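Local coordinates for kelch repeat and BTB domain-containing protein A55 (Vaccinia virus WR, PDB 6I2M), which probably serves as a substrate-specific adapter of CUL3-containing E3 ubiquitin ligases, directing host proteins to ubiquitination and proteasomal degradation, at residues I154-E164 and I187-T195. Numbering follows the deposited sequence.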
ATOM      1  N   ILE A 154     -19.695 -20.427 -37.861  1.00 89.87           N
ATOM      2  CA  ILE A 154     -20.171 -20.027 -39.197  1.00 89.99           C
ATOM      3  C   ILE A 154     -21.661 -19.625 -39.180  1.00 95.10           C
ATOM      4  O   ILE A 154     -22.103 -18.867 -40.046  1.00 94.61           O
ATOM      5  CB  ILE A 154     -19.854 -21.064 -40.315  1.00 93.51           C
ATOM      6  CG1 ILE A 154     -20.459 -22.456 -40.014  1.00 94.94           C
ATOM      7  CG2 ILE A 154     -18.349 -21.136 -40.595  1.00 93.62           C
ATOM      8  CD1 ILE A 154     -20.785 -23.307 -41.239  1.00102.80           C
ATOM      9  N   ASN A 155     -22.413 -20.121 -38.176  1.00 92.81           N
ATOM     10  CA  ASN A 155     -23.837 -19.843 -37.971  1.00 93.75           C
ATOM     11  C   ASN A 155     -24.066 -18.773 -36.883  1.00 97.70           C
ATOM     12  O   ASN A 155     -25.191 -18.285 -36.737  1.00 98.02           O
ATOM     13  CB  ASN A 155     -24.586 -21.136 -37.628  1.00 96.26           C
ATOM     14  CG  ASN A 155     -24.424 -22.229 -38.657  1.00120.96           C
ATOM     15  OD1 ASN A 155     -25.023 -22.196 -39.739  1.00116.14           O
ATOM     16  ND2 ASN A 155     -23.609 -23.224 -38.341  1.00112.98           N
ATOM     17  N   ASP A 156     -22.999 -18.408 -36.135  1.00 83.86           N
ATOM     18  CA  ASP A 156     -23.016 -17.412 -35.056  1.00 83.64           C
ATOM     19  C   ASP A 156     -23.292 -15.994 -35.587  1.00 87.58           C
ATOM     20  O   ASP A 156     -22.998 -15.702 -36.748  1.00 87.01           O
ATOM     21  CB  ASP A 156     -21.691 -17.461 -34.265  1.00 85.10           C
ATOM     22  CG  ASP A 156     -21.683 -16.706 -32.948  1.00 95.02           C
ATOM     23  OD1 ASP A 156     -22.511 -17.034 -32.068  1.00 96.01           O
ATOM     24  OD2 ASP A 156     -20.836 -15.800 -32.789  1.00100.00           O
ATOM     25  N   GLU A 157     -23.871 -15.128 -34.730  1.00 84.42           N
ATOM     26  CA  GLU A 157     -24.236 -13.738 -35.031  1.00 84.28           C
ATOM     27  C   GLU A 157     -23.036 -12.846 -35.372  1.00 87.82           C
ATOM     28  O   GLU A 157     -23.122 -12.041 -36.301  1.00 87.36           O
ATOM     29  CB  GLU A 157     -25.021 -13.120 -33.858  1.00 85.69           C
ATOM     30  CG  GLU A 157     -26.408 -13.700 -33.644  1.00 97.50           C
ATOM     31  CD  GLU A 157     -27.121 -13.169 -32.415  1.00118.95           C
ATOM     32  OE1 GLU A 157     -27.558 -11.995 -32.438  1.00113.90           O
ATOM     33  OE2 GLU A 157     -27.247 -13.929 -31.427  1.00113.50           O
ATOM     34  N   ASN A 158     -21.925 -12.989 -34.620  1.00 84.21           N
ATOM     35  CA  ASN A 158     -20.699 -12.194 -34.764  1.00 83.58           C
ATOM     36  C   ASN A 158     -19.813 -12.573 -35.972  1.00 87.56           C
ATOM     37  O   ASN A 158     -18.800 -11.909 -36.207  1.00 86.74           O
ATOM     38  CB  ASN A 158     -19.879 -12.235 -33.466  1.00 84.23           C
ATOM     39  CG  ASN A 158     -20.622 -11.770 -32.234  1.00109.40           C
ATOM     40  OD1 ASN A 158     -20.985 -10.596 -32.095  1.00104.30           O
ATOM     41  ND2 ASN A 158     -20.854 -12.685 -31.305  1.00101.86           N
ATOM     42  N   PHE A 159     -20.202 -13.612 -36.741  1.00 84.70           N
ATOM     43  CA  PHE A 159     -19.463 -14.099 -37.913  1.00 84.77           C
ATOM     44  C   PHE A 159     -19.362 -13.087 -39.061  1.00 89.36           C
ATOM     45  O   PHE A 159     -18.374 -13.103 -39.799  1.00 88.79           O
ATOM     46  CB  PHE A 159     -20.049 -15.432 -38.405  1.00 86.83           C
ATOM     47  CG  PHE A 159     -19.192 -16.190 -39.394  1.00 88.36           C
ATOM     48  CD1 PHE A 159     -17.965 -16.725 -39.010  1.00 91.22           C
ATOM     49  CD2 PHE A 159     -19.624 -16.398 -40.696  1.00 90.65           C
ATOM     50  CE1 PHE A 159     -17.175 -17.426 -39.924  1.00 92.15           C
ATOM     51  CE2 PHE A 159     -18.837 -17.111 -41.604  1.00 93.42           C
ATOM     52  CZ  PHE A 159     -17.613 -17.610 -41.217  1.00 91.34           C
ATOM     53  N   LYS A 160     -20.372 -12.207 -39.200  1.00 86.76           N
ATOM     54  CA  LYS A 160     -20.441 -11.172 -40.237  1.00 87.10           C
ATOM     55  C   LYS A 160     -19.383 -10.064 -40.076  1.00 91.38           C
ATOM     56  O   LYS A 160     -18.992  -9.450 -41.070  1.00 91.14           O
ATOM     57  CB  LYS A 160     -21.862 -10.575 -40.337  1.00 89.95           C
ATOM     58  CG  LYS A 160     -22.406  -9.978 -39.034  1.00103.78           C
ATOM     59  CD  LYS A 160     -23.818  -9.444 -39.200  1.00113.45           C
ATOM     60  CE  LYS A 160     -24.348  -8.866 -37.912  1.00123.11           C
ATOM     61  NZ  LYS A 160     -25.705  -8.289 -38.084  1.00132.27           N
ATOM     62  N   TYR A 161     -18.926  -9.818 -38.831  1.00 88.04           N
ATOM     63  CA  TYR A 161     -17.939  -8.785 -38.503  1.00 87.75           C
ATOM     64  C   TYR A 161     -16.497  -9.146 -38.895  1.00 92.46           C
ATOM     65  O   TYR A 161     -15.657  -8.246 -38.979  1.00 91.84           O
ATOM     66  CB  TYR A 161     -18.025  -8.393 -37.015  1.00 88.24           C
ATOM     67  CG  TYR A 161     -19.381  -7.860 -36.603  1.00 89.96           C
ATOM     68  CD1 TYR A 161     -19.735  -6.535 -36.845  1.00 91.89           C
ATOM     69  CD2 TYR A 161     -20.306  -8.676 -35.961  1.00 90.83           C
ATOM     70  CE1 TYR A 161     -20.984  -6.040 -36.472  1.00 92.70           C
ATOM     71  CE2 TYR A 161     -21.557  -8.191 -35.577  1.00 91.81           C
ATOM     72  CZ  TYR A 161     -21.893  -6.872 -35.837  1.00 98.99           C
ATOM     73  OH  TYR A 161     -23.123  -6.389 -35.463  1.00 99.84           O
ATOM     74  N   LEU A 162     -16.213 -10.446 -39.142  1.00 89.94           N
ATOM     75  CA  LEU A 162     -14.883 -10.922 -39.539  1.00 90.13           C
ATOM     76  C   LEU A 162     -14.533 -10.454 -40.952  1.00 95.16           C
ATOM     77  O   LEU A 162     -15.301 -10.682 -41.891  1.00 95.06           O
ATOM     78  CB  LEU A 162     -14.764 -12.455 -39.416  1.00 90.31           C
ATOM     79  CG  LEU A 162     -14.714 -13.030 -37.994  1.00 94.65           C
ATOM     80  CD1 LEU A 162     -15.176 -14.465 -37.978  1.00 95.06           C
ATOM     81  CD2 LEU A 162     -13.316 -12.928 -37.393  1.00 96.79           C
ATOM     82  N   THR A 163     -13.384  -9.767 -41.083  1.00 92.35           N
ATOM     83  CA  THR A 163     -12.879  -9.195 -42.339  1.00 93.02           C
ATOM     84  C   THR A 163     -12.447 -10.258 -43.362  1.00 98.03           C
ATOM     85  O   THR A 163     -12.269 -11.426 -43.005  1.00 97.38           O
ATOM     86  CB  THR A 163     -11.756  -8.174 -42.060  1.00100.93           C
ATOM     87  OG1 THR A 163     -10.704  -8.804 -41.329  1.00100.31           O
ATOM     88  CG2 THR A 163     -12.249  -6.936 -41.314  1.00 98.96           C
ATOM     89  N   GLU A 164     -12.289  -9.836 -44.637  1.00 95.78           N
ATOM     90  CA  GLU A 164     -11.866 -10.665 -45.771  1.00 96.33           C
ATOM     91  C   GLU A 164     -10.460 -11.240 -45.541  1.00100.81           C
ATOM     92  O   GLU A 164     -10.234 -12.418 -45.821  1.00100.45           O
ATOM     93  CB  GLU A 164     -11.905  -9.838 -47.070  1.00 98.36           C
ATOM     94  CG  GLU A 164     -11.760 -10.651 -48.345  1.00109.12           C
ATOM     95  CD  GLU A 164     -11.404  -9.827 -49.566  1.00129.60           C
ATOM     96  OE1 GLU A 164     -10.225  -9.867 -49.984  1.00124.40           O
ATOM     97  OE2 GLU A 164     -12.302  -9.139 -50.103  1.00123.48           O
ATOM     98  N   ILE A 187     -17.497 -23.072 -45.780  1.00 99.44           N
ATOM     99  CA  ILE A 187     -17.261 -22.029 -44.772  1.00 99.50           C
ATOM    100  C   ILE A 187     -17.244 -20.659 -45.484  1.00103.46           C
ATOM    101  O   ILE A 187     -17.808 -19.691 -44.966  1.00103.11           O
ATOM    102  CB  ILE A 187     -15.964 -22.330 -43.952  1.00102.65           C
ATOM    103  CG1 ILE A 187     -16.172 -23.556 -43.029  1.00103.05           C
ATOM    104  CG2 ILE A 187     -15.489 -21.113 -43.134  1.00103.47           C
ATOM    105  CD1 ILE A 187     -14.922 -24.409 -42.766  1.00110.60           C
ATOM    106  N   LEU A 188     -16.630 -20.607 -46.688  1.00 99.98           N
ATOM    107  CA  LEU A 188     -16.539 -19.423 -47.549  1.00100.00           C
ATOM    108  C   LEU A 188     -17.938 -18.999 -48.030  1.00103.73           C
ATOM    109  O   LEU A 188     -18.226 -17.802 -48.060  1.00103.55           O
ATOM    110  CB  LEU A 188     -15.606 -19.708 -48.746  1.00100.11           C
ATOM    111  CG  LEU A 188     -15.310 -18.553 -49.714  1.00105.28           C
ATOM    112  CD1 LEU A 188     -14.200 -17.654 -49.188  1.00105.85           C
ATOM    113  CD2 LEU A 188     -14.923 -19.083 -51.080  1.00107.73           C
ATOM    114  N   ILE A 189     -18.802 -19.984 -48.379  1.00 99.94           N
ATOM    115  CA  ILE A 189     -20.187 -19.765 -48.827  1.00 99.71           C
ATOM    116  C   ILE A 189     -21.007 -19.112 -47.703  1.00103.80           C
ATOM    117  O   ILE A 189     -21.678 -18.109 -47.951  1.00103.61           O
ATOM    118  CB  ILE A 189     -20.829 -21.075 -49.393  1.00102.35           C
ATOM    119  CG1 ILE A 189     -20.174 -21.470 -50.739  1.00102.51           C
ATOM    120  CG2 ILE A 189     -22.358 -20.953 -49.551  1.00103.03           C
ATOM    121  CD1 ILE A 189     -20.223 -22.972 -51.087  1.00109.39           C
ATOM    122  N   LYS A 190     -20.901 -19.647 -46.465  1.00100.32           N
ATOM    123  CA  LYS A 190     -21.588 -19.132 -45.274  1.00100.36           C
ATOM    124  C   LYS A 190     -21.163 -17.703 -44.917  1.00104.37           C
ATOM    125  O   LYS A 190     -21.983 -16.944 -44.399  1.00104.10           O
ATOM    126  CB  LYS A 190     -21.414 -20.077 -44.074  1.00102.83           C
ATOM    127  CG  LYS A 190     -22.324 -21.305 -44.111  1.00117.45           C
ATOM    128  CD  LYS A 190     -23.695 -21.041 -43.482  1.00127.68           C
ATOM    129  CE  LYS A 190     -24.604 -22.245 -43.530  1.00138.28           C
ATOM    130  NZ  LYS A 190     -24.242 -23.264 -42.508  1.00147.23           N
ATOM    131  N   TRP A 191     -19.894 -17.337 -45.205  1.00100.88           N
ATOM    132  CA  TRP A 191     -19.368 -15.991 -44.967  1.00100.79           C
ATOM    133  C   TRP A 191     -19.927 -15.019 -46.004  1.00104.53           C
ATOM    134  O   TRP A 191     -20.330 -13.913 -45.643  1.00104.27           O
ATOM    135  CB  TRP A 191     -17.829 -15.979 -44.966  1.00 99.51           C
ATOM    136  CG  TRP A 191     -17.237 -14.639 -44.630  1.00100.63           C
ATOM    137  CD1 TRP A 191     -17.122 -14.080 -43.391  1.00103.28           C
ATOM    138  CD2 TRP A 191     -16.697 -13.686 -45.554  1.00100.75           C
ATOM    139  NE1 TRP A 191     -16.537 -12.839 -43.484  1.00102.82           N
ATOM    140  CE2 TRP A 191     -16.266 -12.571 -44.801  1.00104.63           C
ATOM    141  CE3 TRP A 191     -16.530 -13.665 -46.950  1.00102.36           C
ATOM    142  CZ2 TRP A 191     -15.677 -11.448 -45.396  1.00104.27           C
ATOM    143  CZ3 TRP A 191     -15.946 -12.553 -47.538  1.00104.21           C
ATOM    144  CH2 TRP A 191     -15.528 -11.462 -46.765  1.00104.84           C
ATOM    145  N   LEU A 192     -19.984 -15.448 -47.284  1.00100.79           N
ATOM    146  CA  LEU A 192     -20.525 -14.662 -48.397  1.00100.72           C
ATOM    147  C   LEU A 192     -22.050 -14.498 -48.290  1.00104.52           C
ATOM    148  O   LEU A 192     -22.606 -13.581 -48.894  1.00104.41           O
ATOM    149  CB  LEU A 192     -20.135 -15.283 -49.751  1.00100.66           C
ATOM    150  CG  LEU A 192     -18.669 -15.140 -50.176  1.00105.39           C
ATOM    151  CD1 LEU A 192     -18.257 -16.272 -51.093  1.00105.29           C
ATOM    152  CD2 LEU A 192     -18.411 -13.798 -50.849  1.00108.29           C
ATOM    153  N   GLU A 193     -22.716 -15.380 -47.515  1.00100.76           N
ATOM    154  CA  GLU A 193     -24.160 -15.350 -47.266  1.00100.65           C
ATOM    155  C   GLU A 193     -24.489 -14.439 -46.076  1.00104.53           C
ATOM    156  O   GLU A 193     -25.525 -13.776 -46.087  1.00104.39           O
ATOM    157  CB  GLU A 193     -24.704 -16.769 -47.021  1.00101.77           C
ATOM    158  CG  GLU A 193     -24.925 -17.575 -48.291  1.00111.99           C
ATOM    159  CD  GLU A 193     -26.316 -17.498 -48.887  1.00132.74           C
ATOM    160  OE1 GLU A 193     -26.749 -16.386 -49.266  1.00127.64           O
ATOM    161  OE2 GLU A 193     -26.972 -18.560 -48.989  1.00126.66           O
ATOM    162  N   SER A 194     -23.603 -14.413 -45.056  1.00100.78           N
ATOM    163  CA  SER A 194     -23.752 -13.602 -43.842  1.00100.56           C
ATOM    164  C   SER A 194     -23.383 -12.132 -44.067  1.00104.35           C
ATOM    165  O   SER A 194     -24.033 -11.253 -43.498  1.00103.95           O
ATOM    166  CB  SER A 194     -22.920 -14.182 -42.702  1.00103.81           C
ATOM    167  OG  SER A 194     -23.306 -15.512 -42.398  1.00112.45           O
ATOM    168  N   THR A 195     -22.341 -11.869 -44.883  1.00100.87           N
ATOM    169  CA  THR A 195     -21.858 -10.516 -45.192  1.00100.81           C
ATOM    170  C   THR A 195     -22.559  -9.901 -46.411  1.00105.06           C
ATOM    171  O   THR A 195     -22.697  -8.677 -46.473  1.00104.85           O
ATOM    172  CB  THR A 195     -20.328 -10.493 -45.359  1.00108.52           C
ATOM    173  OG1 THR A 195     -19.953 -11.340 -46.446  1.00108.29           O
ATOM    174  CG2 THR A 195     -19.582 -10.895 -44.090  1.00106.38           C
TER
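Trp191 and Phe159 meet at the centre of this contact as an offset edge-to-face pair. The edge of the indole is turned toward the face of the phenyl ring, with the planes at 89°. The phenyl ring and the five-membered ring of the indole have centroids 5.5 Å apart. Phe159 CE2 also comes within 3.6 Å of Trp191 CA, so the ring's rim reaches the helix backbone. Phe159 has its CG anti to its own backbone N (chi1 -166°), which swings the ring toward the helix. Ile154 CA sits over the centre of one phenyl face.

The indole N-H is used as well. Trp191 NE1 donates to Leu162 O at 3.0 Å, with an N-H...O angle of 151°. The oxygen lies nearly in the indole plane, but the donor is tilted from the carbonyl plane. Thr195 CG2 lies over one indole face, toward its rim, and touches Lys160 O at 3.4 Å. Beyond the bond, Trp191 CH2 meets Glu164 CB at 4.0 Å. Met167 of helix 164-171 touches both aromatic side chains.

At the other end, Ile154 and Ile187 cross at about a right angle, their CG2 methyls 3.8 Å apart. The Lys190 chain, bent at chi2 and chi4, also crosses Ile154 at about a right angle, with CG and NZ beside Ile154 CD1. Lys190 NZ donates a hydrogen bond to Asn155 OD1 at 3.1 Å. Ser194 OG donates to Lys190 O, which also accepts from Ser194 N.

The contact joins the loop between helices 150-153 and 164-171 to helix 184-195 within the BACK (BTB and C-terminal Kelch) region. Its chemistry is mixed: an apolar core of isoleucines and aromatics lies between two polar ties. The tryptophan supplies both ring packing and a directional bond, which probably fixes the indole's rotation against the loop.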